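Local coordinates for protein 2,3-bisphosphoglycerate-independent phosphoglycerate mutase (Pyrococcus horikoshii, PDB 2ZKT) that probably catalyses the interconversion of 2-phosphoglycerate and 3-phosphoglycerate in glycolysis, as a metal-dependent mutase of the alkaline phosphatase superfamily, at residues Thr62-Ile67 with Ala253-Val258; Met236-Gln241 with Tyr294-Leu299. All coordinates share one frame; numbering follows the deposited sequence.

Interaction 1: residues Thr62-Ile67 with Ala253-Val258; sequences TAHLSI and ALVKGV
Leu65 and Val258 mark the nearest approach of two helical backbones, their CA atoms 6.9 Å apart. The short helix axes come within 9.8 Å and run in broadly the same direction, inclined at 38°. The spacing leaves room for side chains of moderate size, and the interface is wholly apolar apart from one imidazole. His64 points across at the other helix, and Val255 lies crosswise over its ring. CG1 of Val255 lies over one face in a CH-pi contact, 3.9 Å from the ring centroid and 15° off the normal. The second methyl, CG2, reaches the rim, 3.6 Å from His64 CE1. Val255 has CG1 anti to its backbone N (chi1 176°), which leaves CG2 beside that N and lets both branches meet the imidazole. Helix 60-67 also borders the metal site of this alkaline phosphatase-type fold: Ser60 and Asp346 are zinc ligands, and the His64 side chain lies about 5 Å from the metal. His64 ND1 is hydrogen-bonded to the carbonyl O of Ser60, which fixes the ring's rotation, while Asp346 touches the same side chain, a position consistent with a second-shell role. One turn on, the slim, branched Val258 places CG1 4.1 Å from His64 CB and 4.2 Å from Leu65 CD2. Phe82 of helix 80-86 packs against both Leu65 and Val258.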
loop_
_atom_site.group_PDB
_atom_site.type_symbol
_atom_site.label_atom_id
_atom_site.label_comp_id
_atom_site.label_asym_id
_atom_site.label_seq_id
_atom_site.Cartn_x
_atom_site.Cartn_y
_atom_site.Cartn_z
ATOM N N THR B 62 11.793 -26.575 1.351
ATOM C CA THR B 62 11.261 -27.240 0.154
ATOM C C THR B 62 10.702 -26.221 -0.873
ATOM O O THR B 62 10.751 -26.451 -2.088
ATOM C CB THR B 62 10.124 -28.247 0.527
ATOM O OG1 THR B 62 9.050 -27.549 1.189
ATOM C CG2 THR B 62 10.663 -29.356 1.452
ATOM N N ALA B 63 10.174 -25.096 -0.375
ATOM C CA ALA B 63 9.621 -24.060 -1.249
ATOM C C ALA B 63 10.736 -23.399 -2.051
ATOM O O ALA B 63 10.547 -23.046 -3.223
ATOM C CB ALA B 63 8.869 -22.992 -0.423
ATOM N N HIS B 64 11.901 -23.234 -1.419
ATOM C CA HIS B 64 13.024 -22.584 -2.094
ATOM C C HIS B 64 13.747 -23.525 -3.074
ATOM O O HIS B 64 14.320 -23.100 -4.070
ATOM C CB HIS B 64 13.999 -22.038 -1.039
ATOM C CG HIS B 64 13.581 -20.651 -0.603
ATOM N ND1 HIS B 64 12.891 -20.389 0.538
ATOM C CD2 HIS B 64 13.822 -19.430 -1.257
ATOM C CE1 HIS B 64 12.735 -19.043 0.576
ATOM N NE2 HIS B 64 13.286 -18.445 -0.488
ATOM N N LEU B 65 13.765 -24.843 -2.757
ATOM C CA LEU B 65 14.320 -25.767 -3.748
ATOM C C LEU B 65 13.505 -25.652 -5.034
ATOM O O LEU B 65 13.997 -25.722 -6.155
ATOM C CB LEU B 65 14.206 -27.215 -3.231
ATOM C CG LEU B 65 15.325 -27.653 -2.268
ATOM C CD1 LEU B 65 14.989 -28.972 -1.579
ATOM C CD2 LEU B 65 16.679 -27.887 -2.945
ATOM N N SER B 66 12.181 -25.503 -4.814
ATOM C CA SER B 66 11.253 -25.356 -5.930
ATOM C C SER B 66 11.499 -24.048 -6.696
ATOM O O SER B 66 11.631 -24.034 -7.915
ATOM C CB SER B 66 9.824 -25.386 -5.364
ATOM O OG SER B 66 8.878 -25.301 -6.429
ATOM N N ILE B 67 11.571 -22.935 -5.966
ATOM C CA ILE B 67 11.813 -21.621 -6.556
ATOM C C ILE B 67 13.125 -21.598 -7.354
ATOM O O ILE B 67 13.209 -20.923 -8.384
ATOM C CB ILE B 67 11.874 -20.533 -5.454
ATOM C CG1 ILE B 67 10.500 -20.399 -4.769
ATOM C CG2 ILE B 67 12.334 -19.207 -6.038
ATOM C CD1 ILE B 67 9.360 -19.936 -5.676
ATOM N N ALA B 253 19.103 -17.993 8.048
ATOM C CA ALA B 253 19.983 -19.158 7.945
ATOM C C ALA B 253 19.501 -20.259 6.984
ATOM O O ALA B 253 20.226 -20.663 6.067
ATOM C CB ALA B 253 20.203 -19.752 9.344
ATOM N N LEU B 254 18.280 -20.747 7.210
ATOM C CA LEU B 254 17.731 -21.822 6.389
ATOM C C LEU B 254 17.735 -21.547 4.880
ATOM O O LEU B 254 18.001 -22.450 4.079
ATOM C CB LEU B 254 16.306 -22.157 6.853
ATOM C CG LEU B 254 15.650 -23.355 6.158
ATOM C CD1 LEU B 254 16.556 -24.576 6.247
ATOM C CD2 LEU B 254 14.297 -23.640 6.802
ATOM N N VAL B 255 17.452 -20.306 4.483
ATOM C CA VAL B 255 17.426 -19.983 3.064
ATOM C C VAL B 255 18.838 -19.815 2.508
ATOM O O VAL B 255 19.096 -20.147 1.338
ATOM C CB VAL B 255 16.574 -18.712 2.795
ATOM C CG1 VAL B 255 16.627 -18.332 1.312
ATOM C CG2 VAL B 255 15.124 -18.971 3.219
ATOM N N LYS B 256 19.754 -19.308 3.333
ATOM C CA LYS B 256 21.146 -19.145 2.902
ATOM C C LYS B 256 21.693 -20.555 2.645
ATOM O O LYS B 256 22.489 -20.772 1.720
ATOM C CB LYS B 256 21.980 -18.479 4.000
ATOM C CG LYS B 256 21.530 -17.076 4.379
ATOM C CD LYS B 256 22.297 -16.582 5.595
ATOM C CE LYS B 256 23.803 -16.612 5.344
ATOM N NZ LYS B 256 24.576 -16.268 6.573
ATOM N N GLY B 257 21.243 -21.502 3.477
ATOM C CA GLY B 257 21.675 -22.891 3.362
ATOM C C GLY B 257 21.254 -23.532 2.051
ATOM O O GLY B 257 22.070 -24.130 1.340
ATOM N N VAL B 258 19.967 -23.410 1.720
ATOM C CA VAL B 258 19.467 -23.974 0.473
ATOM C C VAL B 258 20.222 -23.341 -0.694
ATOM O O VAL B 258 20.717 -24.038 -1.579
ATOM C CB VAL B 258 17.944 -23.714 0.311
ATOM C CG1 VAL B 258 17.477 -24.196 -1.067
ATOM C CG2 VAL B 258 17.173 -24.439 1.426
#

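Interaction 2: residues Met236-Gln241 with Tyr294-Leu299; sequences MKFTEQ and YDFVFL
Phe238 and Phe296 meet as an aromatic pair, each pointing at the other segment and the two side chains crossing at about a right angle. Their ring centroids are 5.1 Å apart with the planes at 49°, an oblique arrangement. The leading corner of Phe238 does the touching: CE2 comes 3.7 Å from Phe296 CD2, and CZ stands 3.8 Å above the plane of the Phe296 ring, toward its rim. Both residues have CG anti to the backbone N, beside the carbonyl carbon, and this turns each ring toward the other segment; a long, flat hydrocarbon is suited to bridging from a helix start to a strand. An alanine in place of Phe296 would remove this ring and is likely to open a gap beside Phe238, leaving CE2 and CZ without their apolar mate. The hydrogen bonding serves the helix start itself: Lys237 is the N-cap, and its backbone N donates to Glu240 OE2 (3.1 Å), which is met from above the carboxylate plane. Around the pair, Met401 of helix 396-403 touches both rings, Phe264 and Trp242 meet Phe238, and Leu9 of strand 6-12 lies against Phe296, which starts strand 296-301 between strands 246-249 and 6-12.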
loop_
_atom_site.group_PDB
_atom_site.type_symbol
_atom_site.label_atom_id
_atom_site.label_comp_id
_atom_site.label_asym_id
_atom_site.label_seq_id
_atom_site.Cartn_x
_atom_site.Cartn_y
_atom_site.Cartn_z
ATOM N N MET B 236 22.643 -31.562 -10.727
ATOM C CA MET B 236 23.800 -30.678 -10.754
ATOM C C MET B 236 23.441 -29.340 -10.111
ATOM O O MET B 236 22.265 -29.039 -9.884
ATOM C CB MET B 236 24.260 -30.465 -12.202
ATOM C CG MET B 236 23.186 -29.924 -13.133
ATOM S SD MET B 236 23.760 -29.862 -14.849
ATOM C CE MET B 236 23.324 -31.521 -15.390
ATOM N N LYS B 237 24.457 -28.531 -9.822
ATOM C CA LYS B 237 24.226 -27.235 -9.199
ATOM C C LYS B 237 23.609 -26.225 -10.187
ATOM O O LYS B 237 23.665 -26.406 -11.414
ATOM C CB LYS B 237 25.545 -26.699 -8.619
ATOM C CG LYS B 237 26.422 -27.801 -8.006
ATOM C CD LYS B 237 27.325 -27.288 -6.883
ATOM C CE LYS B 237 26.544 -27.119 -5.578
ATOM N NZ LYS B 237 27.397 -26.632 -4.445
ATOM N N PHE B 238 23.004 -25.176 -9.627
ATOM C CA PHE B 238 22.356 -24.114 -10.400
ATOM C C PHE B 238 23.337 -23.518 -11.424
ATOM O O PHE B 238 23.051 -23.458 -12.627
ATOM C CB PHE B 238 21.877 -23.014 -9.435
ATOM C CG PHE B 238 20.907 -22.030 -10.045
ATOM C CD1 PHE B 238 19.535 -22.288 -10.033
ATOM C CD2 PHE B 238 21.366 -20.832 -10.595
ATOM C CE1 PHE B 238 18.625 -21.369 -10.556
ATOM C CE2 PHE B 238 20.469 -19.898 -11.126
ATOM C CZ PHE B 238 19.087 -20.168 -11.103
ATOM N N THR B 239 24.498 -23.087 -10.919
ATOM C CA THR B 239 25.557 -22.480 -11.732
ATOM C C THR B 239 25.913 -23.293 -12.970
ATOM O O THR B 239 26.003 -22.743 -14.074
ATOM C CB THR B 239 26.854 -22.280 -10.900
ATOM O OG1 THR B 239 27.144 -23.491 -10.179
ATOM C CG2 THR B 239 26.698 -21.111 -9.912
ATOM N N GLU B 240 26.116 -24.602 -12.803
ATOM C CA GLU B 240 26.475 -25.429 -13.952
ATOM C C GLU B 240 25.266 -25.743 -14.821
ATOM O O GLU B 240 25.358 -25.754 -16.054
ATOM C CB GLU B 240 27.168 -26.731 -13.503
ATOM C CG GLU B 240 26.346 -27.638 -12.605
ATOM C CD GLU B 240 27.103 -28.912 -12.223
ATOM O OE1 GLU B 240 27.522 -29.650 -13.150
ATOM O OE2 GLU B 240 27.276 -29.175 -11.004
ATOM N N GLN B 241 24.124 -25.973 -14.178
ATOM C CA GLN B 241 22.899 -26.296 -14.906
ATOM C C GLN B 241 22.587 -25.226 -15.964
ATOM O O GLN B 241 22.340 -25.541 -17.130
ATOM C CB GLN B 241 21.738 -26.426 -13.912
ATOM C CG GLN B 241 20.408 -26.817 -14.528
ATOM C CD GLN B 241 19.310 -26.951 -13.474
ATOM O OE1 GLN B 241 18.134 -27.146 -13.804
ATOM N NE2 GLN B 241 19.690 -26.850 -12.197
ATOM N N TYR B 294 27.602 -10.738 -11.518
ATOM C CA TYR B 294 26.923 -12.028 -11.581
ATOM C C TYR B 294 25.842 -11.982 -12.654
ATOM O O TYR B 294 25.364 -10.901 -13.011
ATOM C CB TYR B 294 26.304 -12.346 -10.215
ATOM C CG TYR B 294 27.318 -12.758 -9.160
ATOM C CD1 TYR B 294 27.702 -14.097 -9.024
ATOM C CD2 TYR B 294 27.881 -11.814 -8.288
ATOM C CE1 TYR B 294 28.618 -14.496 -8.045
ATOM C CE2 TYR B 294 28.804 -12.201 -7.305
ATOM C CZ TYR B 294 29.167 -13.548 -7.190
ATOM O OH TYR B 294 30.081 -13.956 -6.237
ATOM N N ASP B 295 25.461 -13.145 -13.176
ATOM C CA ASP B 295 24.423 -13.188 -14.215
ATOM C C ASP B 295 23.031 -13.302 -13.595
ATOM O O ASP B 295 22.067 -12.743 -14.109
ATOM C CB ASP B 295 24.642 -14.382 -15.149
ATOM C CG ASP B 295 26.059 -14.460 -15.662
ATOM O OD1 ASP B 295 26.485 -13.517 -16.374
ATOM O OD2 ASP B 295 26.747 -15.467 -15.348
ATOM N N PHE B 296 22.946 -14.023 -12.478
ATOM C CA PHE B 296 21.677 -14.243 -11.788
ATOM C C PHE B 296 21.813 -13.854 -10.318
ATOM O O PHE B 296 22.721 -14.338 -9.621
ATOM C CB PHE B 296 21.288 -15.728 -11.890
ATOM C CG PHE B 296 19.850 -16.002 -11.554
ATOM C CD1 PHE B 296 18.852 -15.844 -12.522
ATOM C CD2 PHE B 296 19.482 -16.391 -10.264
ATOM C CE1 PHE B 296 17.514 -16.067 -12.212
ATOM C CE2 PHE B 296 18.138 -16.618 -9.944
ATOM C CZ PHE B 296 17.156 -16.456 -10.915
ATOM N N VAL B 297 20.911 -12.986 -9.848
ATOM C CA VAL B 297 20.932 -12.550 -8.456
ATOM C C VAL B 297 19.598 -12.855 -7.775
ATOM O O VAL B 297 18.521 -12.594 -8.330
ATOM C CB VAL B 297 21.241 -11.013 -8.340
ATOM C CG1 VAL B 297 21.013 -10.522 -6.912
ATOM C CG2 VAL B 297 22.695 -10.743 -8.747
ATOM N N PHE B 298 19.684 -13.413 -6.570
ATOM C CA PHE B 298 18.515 -13.771 -5.773
ATOM C C PHE B 298 18.479 -12.892 -4.512
ATOM O O PHE B 298 19.473 -12.778 -3.796
ATOM C CB PHE B 298 18.605 -15.260 -5.389
ATOM C CG PHE B 298 17.577 -15.698 -4.381
ATOM C CD1 PHE B 298 16.217 -15.734 -4.712
ATOM C CD2 PHE B 298 17.964 -16.060 -3.090
ATOM C CE1 PHE B 298 15.255 -16.125 -3.764
ATOM C CE2 PHE B 298 17.007 -16.451 -2.130
ATOM C CZ PHE B 298 15.652 -16.483 -2.469
ATOM N N LEU B 299 17.336 -12.266 -4.245
ATOM C CA LEU B 299 17.175 -11.400 -3.073
ATOM C C LEU B 299 16.019 -11.917 -2.212
ATOM O O LEU B 299 14.900 -12.122 -2.705
ATOM C CB LEU B 299 16.895 -9.955 -3.520
ATOM C CG LEU B 299 16.508 -8.925 -2.445
ATOM C CD1 LEU B 299 17.548 -8.876 -1.337
ATOM C CD2 LEU B 299 16.369 -7.559 -3.094
#

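Following the chain from the N terminus, helix 60-67 comes first, and interaction 1 is completed only at helix 253-261, closing a loop of 185 residues that contains the whole four-stranded antiparallel sheet. Before that loop closes, segment 236-241 opens interaction 2, which ends at strand 296-301 after 52 intervening residues; the two loops therefore cross rather than nest. Helix 253-261 links the parallel strands 246-249 and 265-267 as a beta-alpha-beta crossover inside the second loop. The contacts, about 13 Å apart between centres, meet at Phe298, whose CZ lies 3.7 Å from His64 NE2. Strand 296-301 of the mixed sheet, a partner in interaction 2, thus also touches the helix pair of interaction 1 through Phe298.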